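Side-chain contacts in L-lysine 6-monooxygenase involved in desferrioxamine biosynthesis (Erwinia amylovora CFBP1430, PDB 5O8P), which probably hydroxylates a terminal amine of cadaverine in desferrioxamine siderophore biosynthesis, as an FAD-containing, NADPH-dependent monooxygenase: residues Leu21-Leu26 with Val405-Ile410; Glu28-Leu33 with Glu414-Glu419. One frame throughout, in Å; residues are numbered along the deposited sequence.

Contact 1 of 2, residues Leu21-Leu26 with Val405-Ile410; sequences LGLACL and VLLREI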
loop_
_atom_site.group_PDB
_atom_site.type_symbol
_atom_site.label_atom_id
_atom_site.label_comp_id
_atom_site.label_asym_id
_atom_site.label_seq_id
_atom_site.Cartn_x
_atom_site.Cartn_y
_atom_site.Cartn_z
ATOM N N LEU B 21 3.394 34.109 -2.485
ATOM C CA LEU B 21 4.092 33.692 -3.706
ATOM C C LEU B 21 3.083 33.090 -4.678
ATOM O O LEU B 21 3.187 33.274 -5.891
ATOM C CB LEU B 21 5.204 32.686 -3.398
ATOM C CG LEU B 21 6.036 32.215 -4.595
ATOM C CD1 LEU B 21 6.737 33.389 -5.264
ATOM C CD2 LEU B 21 7.061 31.148 -4.198
ATOM N N GLY B 22 2.105 32.364 -4.140
ATOM C CA GLY B 22 0.980 31.867 -4.928
ATOM C C GLY B 22 0.204 33.000 -5.544
ATOM O O GLY B 22 0.072 33.066 -6.767
ATOM N N LEU B 23 -0.281 33.913 -4.704
ATOM C CA LEU B 23 -1.001 35.103 -5.191
ATOM C C LEU B 23 -0.229 35.813 -6.299
ATOM O O LEU B 23 -0.820 36.265 -7.285
ATOM C CB LEU B 23 -1.281 36.088 -4.052
ATOM C CG LEU B 23 -2.206 37.273 -4.350
ATOM C CD1 LEU B 23 -3.471 36.840 -5.052
ATOM C CD2 LEU B 23 -2.544 38.001 -3.062
ATOM N N ALA B 24 1.094 35.888 -6.144
ATOM C CA ALA B 24 1.948 36.538 -7.127
ATOM C C ALA B 24 1.928 35.838 -8.474
ATOM O O ALA B 24 1.810 36.511 -9.503
ATOM C CB ALA B 24 3.370 36.640 -6.611
ATOM N N CYS B 25 2.040 34.510 -8.481
ATOM C CA CYS B 25 1.965 33.760 -9.739
ATOM C C CYS B 25 0.591 33.867 -10.379
ATOM O O CYS B 25 0.459 33.908 -11.591
ATOM C CB CYS B 25 2.264 32.286 -9.524
ATOM S SG CYS B 25 3.840 31.906 -8.760
ATOM N N LEU B 26 -0.440 33.879 -9.553
ATOM C CA LEU B 26 -1.796 33.981 -10.056
ATOM C C LEU B 26 -2.102 35.378 -10.555
ATOM O O LEU B 26 -2.819 35.502 -11.540
ATOM C CB LEU B 26 -2.816 33.533 -9.005
ATOM C CG LEU B 26 -2.792 32.031 -8.696
ATOM C CD1 LEU B 26 -3.736 31.703 -7.546
ATOM C CD2 LEU B 26 -3.153 31.209 -9.922
ATOM N N VAL B 405 -10.270 34.065 -4.295
ATOM C CA VAL B 405 -11.322 34.975 -3.775
ATOM C C VAL B 405 -10.721 36.353 -3.487
ATOM O O VAL B 405 -11.416 37.367 -3.568
ATOM C CB VAL B 405 -12.165 34.424 -2.556
ATOM C CG1 VAL B 405 -12.179 32.896 -2.485
ATOM C CG2 VAL B 405 -11.735 35.001 -1.219
ATOM N N LEU B 406 -9.438 36.384 -3.130
ATOM C CA LEU B 406 -8.739 37.643 -2.991
ATOM C C LEU B 406 -8.725 38.339 -4.328
ATOM O O LEU B 406 -9.078 39.516 -4.404
ATOM C CB LEU B 406 -7.309 37.441 -2.498
ATOM C CG LEU B 406 -7.116 36.981 -1.060
ATOM C CD1 LEU B 406 -5.624 36.832 -0.800
ATOM C CD2 LEU B 406 -7.766 37.932 -0.081
ATOM N N LEU B 407 -8.349 37.620 -5.384
ATOM C CA LEU B 407 -8.333 38.224 -6.719
ATOM C C LEU B 407 -9.710 38.688 -7.161
ATOM O O LEU B 407 -9.822 39.692 -7.839
ATOM C CB LEU B 407 -7.681 37.300 -7.758
ATOM C CG LEU B 407 -6.153 37.281 -7.633
ATOM C CD1 LEU B 407 -5.517 36.236 -8.525
ATOM C CD2 LEU B 407 -5.560 38.651 -7.943
ATOM N N ARG B 408 -10.761 37.988 -6.753
ATOM C CA ARG B 408 -12.138 38.407 -7.064
ATOM C C ARG B 408 -12.511 39.728 -6.374
ATOM O O ARG B 408 -13.198 40.569 -6.956
ATOM C CB ARG B 408 -13.137 37.305 -6.695
ATOM C CG ARG B 408 -14.537 37.507 -7.251
ATOM C CD ARG B 408 -15.382 36.268 -6.987
ATOM N NE ARG B 408 -15.633 36.113 -5.547
ATOM C CZ ARG B 408 -15.892 34.968 -4.906
ATOM N NH1 ARG B 408 -15.908 33.799 -5.551
ATOM N NH2 ARG B 408 -16.095 34.999 -3.589
ATOM N N GLU B 409 -12.061 39.914 -5.143
ATOM C CA GLU B 409 -12.322 41.161 -4.428
ATOM C C GLU B 409 -11.481 42.313 -4.975
ATOM O O GLU B 409 -11.997 43.399 -5.239
ATOM C CB GLU B 409 -12.058 40.988 -2.944
ATOM C CG GLU B 409 -13.108 40.171 -2.207
ATOM C CD GLU B 409 -14.472 40.838 -2.128
ATOM O OE1 GLU B 409 -14.568 42.084 -2.304
ATOM O OE2 GLU B 409 -15.446 40.099 -1.895
ATOM N N ILE B 410 -10.186 42.053 -5.141
ATOM C CA ILE B 410 -9.242 43.029 -5.673
ATOM C C ILE B 410 -9.687 43.532 -7.039
ATOM O O ILE B 410 -9.880 44.725 -7.217
ATOM C CB ILE B 410 -7.820 42.444 -5.758
ATOM C CG1 ILE B 410 -7.232 42.280 -4.353
ATOM C CG2 ILE B 410 -6.913 43.328 -6.614
ATOM C CD1 ILE B 410 -6.068 41.313 -4.294
#
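Leu23 and Leu407 lead a contact in which the guanidinium of Arg408 takes no part: that flat group lies on a different side of its helix, with Val405 CB over one face, 4.1 Å above it and nearer the edge of the group than its middle, and its NH1 in a salt bridge with Glu414 OE1. The contact itself is purely aliphatic. Leu23 carries its CG anti to the backbone N (chi1 -171°), which swings the branched end out toward helix 399-410. There its two methyls divide the work: CD1 sits 3.7 Å from Leu407 CG, while CD2 lies 4.0 Å from Leu406 CD1. Leu23 and Leu407 lie alongside each other, pointing opposite ways, whereas Leu406 crosses Leu23 at about a right angle. Leu407 CD1 goes on to Leu26 CB, at 3.9 Å. Helix 18-27 follows strand 8-14 and leads to strand 35-38, the beta-alpha-beta unit of the Rossmann-like FAD domain; Ile16 and Phe19, near its start, bind FAD, and the side chain of Leu23 is about 9 Å from the cofactor. The short axes approach to 11.1 Å and cross at -57°, a wide separation spanned by leucine side chains from both helices. Asn403, one turn before Leu407, also touches Leu23 and Leu26. Phe37 of strand 35-38 packs on Leu23, and Phe380 of strand 379-381 on Leu406.

Contact 2 of 2, residues Glu28-Leu33 with Glu414-Glu419; sequences EPVEGL and EVYPVE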
loop_
_atom_site.group_PDB
_atom_site.type_symbol
_atom_site.label_atom_id
_atom_site.label_comp_id
_atom_site.label_asym_id
_atom_site.label_seq_id
_atom_site.Cartn_x
_atom_site.Cartn_y
_atom_site.Cartn_z
ATOM N N GLU B 28 0.192 37.816 -11.689
ATOM C CA GLU B 28 1.060 38.315 -12.779
ATOM C C GLU B 28 0.382 38.425 -14.160
ATOM O O GLU B 28 0.419 39.502 -14.755
ATOM C CB GLU B 28 2.359 37.508 -12.915
ATOM C CG GLU B 28 3.515 38.328 -13.500
ATOM C CD GLU B 28 4.788 37.531 -13.771
ATOM O OE1 GLU B 28 4.666 36.322 -14.077
ATOM O OE2 GLU B 28 5.909 38.112 -13.694
ATOM N N PRO B 29 -0.262 37.343 -14.659
ATOM C CA PRO B 29 -0.860 37.407 -16.006
ATOM C C PRO B 29 -2.229 38.091 -16.098
ATOM O O PRO B 29 -2.739 38.232 -17.202
ATOM C CB PRO B 29 -0.997 35.931 -16.386
ATOM C CG PRO B 29 -1.312 35.282 -15.096
ATOM C CD PRO B 29 -0.533 36.034 -14.036
ATOM N N VAL B 30 -2.809 38.522 -14.978
ATOM C CA VAL B 30 -4.105 39.196 -15.008
ATOM C C VAL B 30 -3.987 40.599 -15.641
ATOM O O VAL B 30 -3.169 41.414 -15.217
ATOM C CB VAL B 30 -4.713 39.290 -13.589
ATOM C CG1 VAL B 30 -6.038 40.041 -13.593
ATOM C CG2 VAL B 30 -4.900 37.895 -13.011
ATOM N N GLU B 31 -4.817 40.861 -16.655
ATOM C CA GLU B 31 -4.874 42.163 -17.330
ATOM C C GLU B 31 -5.420 43.240 -16.397
ATOM O O GLU B 31 -6.405 43.021 -15.704
ATOM C CB GLU B 31 -5.753 42.084 -18.591
ATOM C CG GLU B 31 -5.153 41.228 -19.717
ATOM C CD GLU B 31 -4.141 41.971 -20.602
ATOM O OE1 GLU B 31 -3.636 43.050 -20.205
ATOM O OE2 GLU B 31 -3.841 41.470 -21.711
ATOM N N GLY B 32 -4.781 44.403 -16.411
ATOM C CA GLY B 32 -5.201 45.547 -15.594
ATOM C C GLY B 32 -5.081 45.323 -14.093
ATOM O O GLY B 32 -5.904 45.822 -13.318
ATOM N N LEU B 33 -4.075 44.559 -13.689
ATOM C CA LEU B 33 -3.782 44.353 -12.287
ATOM C C LEU B 33 -2.326 44.684 -12.063
ATOM O O LEU B 33 -1.455 43.978 -12.551
ATOM C CB LEU B 33 -4.071 42.905 -11.893
ATOM C CG LEU B 33 -3.973 42.597 -10.409
ATOM C CD1 LEU B 33 -4.891 43.478 -9.573
ATOM C CD2 LEU B 33 -4.319 41.132 -10.204
ATOM N N GLU B 414 -14.477 37.682 -11.513
ATOM C CA GLU B 414 -14.015 36.390 -11.012
ATOM C C GLU B 414 -12.931 35.857 -11.932
ATOM O O GLU B 414 -13.209 35.156 -12.889
ATOM C CB GLU B 414 -15.198 35.414 -10.872
ATOM C CG GLU B 414 -14.823 33.986 -10.483
ATOM C CD GLU B 414 -15.926 33.235 -9.733
ATOM O OE1 GLU B 414 -16.451 33.832 -8.767
ATOM O OE2 GLU B 414 -16.259 32.073 -10.094
ATOM N N VAL B 415 -11.684 36.175 -11.623
ATOM C CA VAL B 415 -10.575 35.913 -12.551
ATOM C C VAL B 415 -10.296 34.428 -12.692
ATOM O O VAL B 415 -10.092 33.936 -13.783
ATOM C CB VAL B 415 -9.274 36.606 -12.092
ATOM C CG1 VAL B 415 -8.148 36.370 -13.098
ATOM C CG2 VAL B 415 -9.517 38.094 -11.886
ATOM N N TYR B 416 -10.256 33.725 -11.565
ATOM C CA TYR B 416 -10.124 32.279 -11.550
ATOM C C TYR B 416 -11.371 31.744 -10.880
ATOM O O TYR B 416 -11.742 32.245 -9.808
ATOM C CB TYR B 416 -8.900 31.885 -10.761
ATOM C CG TYR B 416 -7.617 32.342 -11.386
ATOM C CD1 TYR B 416 -7.065 31.668 -12.464
ATOM C CD2 TYR B 416 -6.943 33.449 -10.891
ATOM C CE1 TYR B 416 -5.869 32.080 -13.027
ATOM C CE2 TYR B 416 -5.740 33.863 -11.441
ATOM C CZ TYR B 416 -5.204 33.168 -12.510
ATOM O OH TYR B 416 -4.009 33.559 -13.069
ATOM N N PRO B 417 -12.016 30.729 -11.492
ATOM C CA PRO B 417 -13.303 30.263 -10.989
ATOM C C PRO B 417 -13.173 29.668 -9.592
ATOM O O PRO B 417 -12.268 28.892 -9.327
ATOM C CB PRO B 417 -13.730 29.208 -12.021
ATOM C CG PRO B 417 -12.465 28.708 -12.603
ATOM C CD PRO B 417 -11.506 29.861 -12.572
ATOM N N VAL B 418 -14.083 30.068 -8.718
ATOM C CA VAL B 418 -14.043 29.739 -7.320
ATOM C C VAL B 418 -15.185 28.771 -7.060
ATOM O O VAL B 418 -16.365 29.156 -7.148
ATOM C CB VAL B 418 -14.227 31.008 -6.461
ATOM C CG1 VAL B 418 -14.064 30.676 -4.985
ATOM C CG2 VAL B 418 -13.252 32.097 -6.885
ATOM N N GLU B 419 -14.838 27.524 -6.730
ATOM C CA GLU B 419 -15.826 26.511 -6.435
ATOM C C GLU B 419 -16.635 26.906 -5.196
ATOM O O GLU B 419 -16.079 27.428 -4.229
ATOM C CB GLU B 419 -15.160 25.153 -6.250
ATOM C CG GLU B 419 -14.684 24.535 -7.559
ATOM C CD GLU B 419 -13.244 24.849 -7.923
ATOM O OE1 GLU B 419 -12.710 25.879 -7.451
ATOM O OE2 GLU B 419 -12.656 24.059 -8.703
#
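Val30 holds CG1 anti to its backbone N (chi1 178°), leaving CG2 beside that N and directed at the 414-419 loop; in Val415 it is CG1 that stands opposite the backbone N (chi1 -178°) and projects to meet it. The two valines therefore touch tip to tip, with Val30 CG2 3.6 Å from Val415 CG1. The same Val30 methyl lies obliquely to the ring of Tyr416, more loosely, at 4.4 Å from CE2. Pro29 and Tyr416 cross at about a right angle, bringing Pro29 CG to 3.8 Å from the phenol OH. That oxygen is the polar point of an otherwise apolar contact: Tyr416 OH is hydrogen-bonded to Leu26 O, near the C-terminal end of helix 18-27, which fixes the far end of the ring beside the proline.

Each loop also has internal order. Val30 to Leu33 form a type II beta turn, with Gly32 at its positive-phi position. In the other loop Val418 N donates to Glu414 OE2 over 3.3 Å, nearly straight at the hydrogen but from well above the carboxylate plane (73° out of it). Farther along, Glu419 makes a salt bridge with Lys82 of the second subunit.

The contact thus joins the loop between helix 18-27 and strand 35-38 to the loop that follows helix 399-410, away from the FAD and NADP(H) sites. Leu33 turns inward, against Leu407 and Ile410 of helix 399-410 and against Asp10 and Phe11 of strand 8-14, just before the chain enters strand 35-38.

In the fold
From the N terminus the chain runs through strand 8-14 into helix 18-27, which supplies 21-26, then through the 28-33 loop to strand 35-38. About 360 residues follow, including the five-stranded parallel sheet, before helix 399-410 brings 405-410 back to close contact 1; the loop after it, 414-419, closes contact 2. The segments alternate, so the two closures cross instead of nesting, and their centres lie 7 Å apart. Together they fasten one helix and its following loop, near the start of the FAD domain, to the last helix and the loop beyond it.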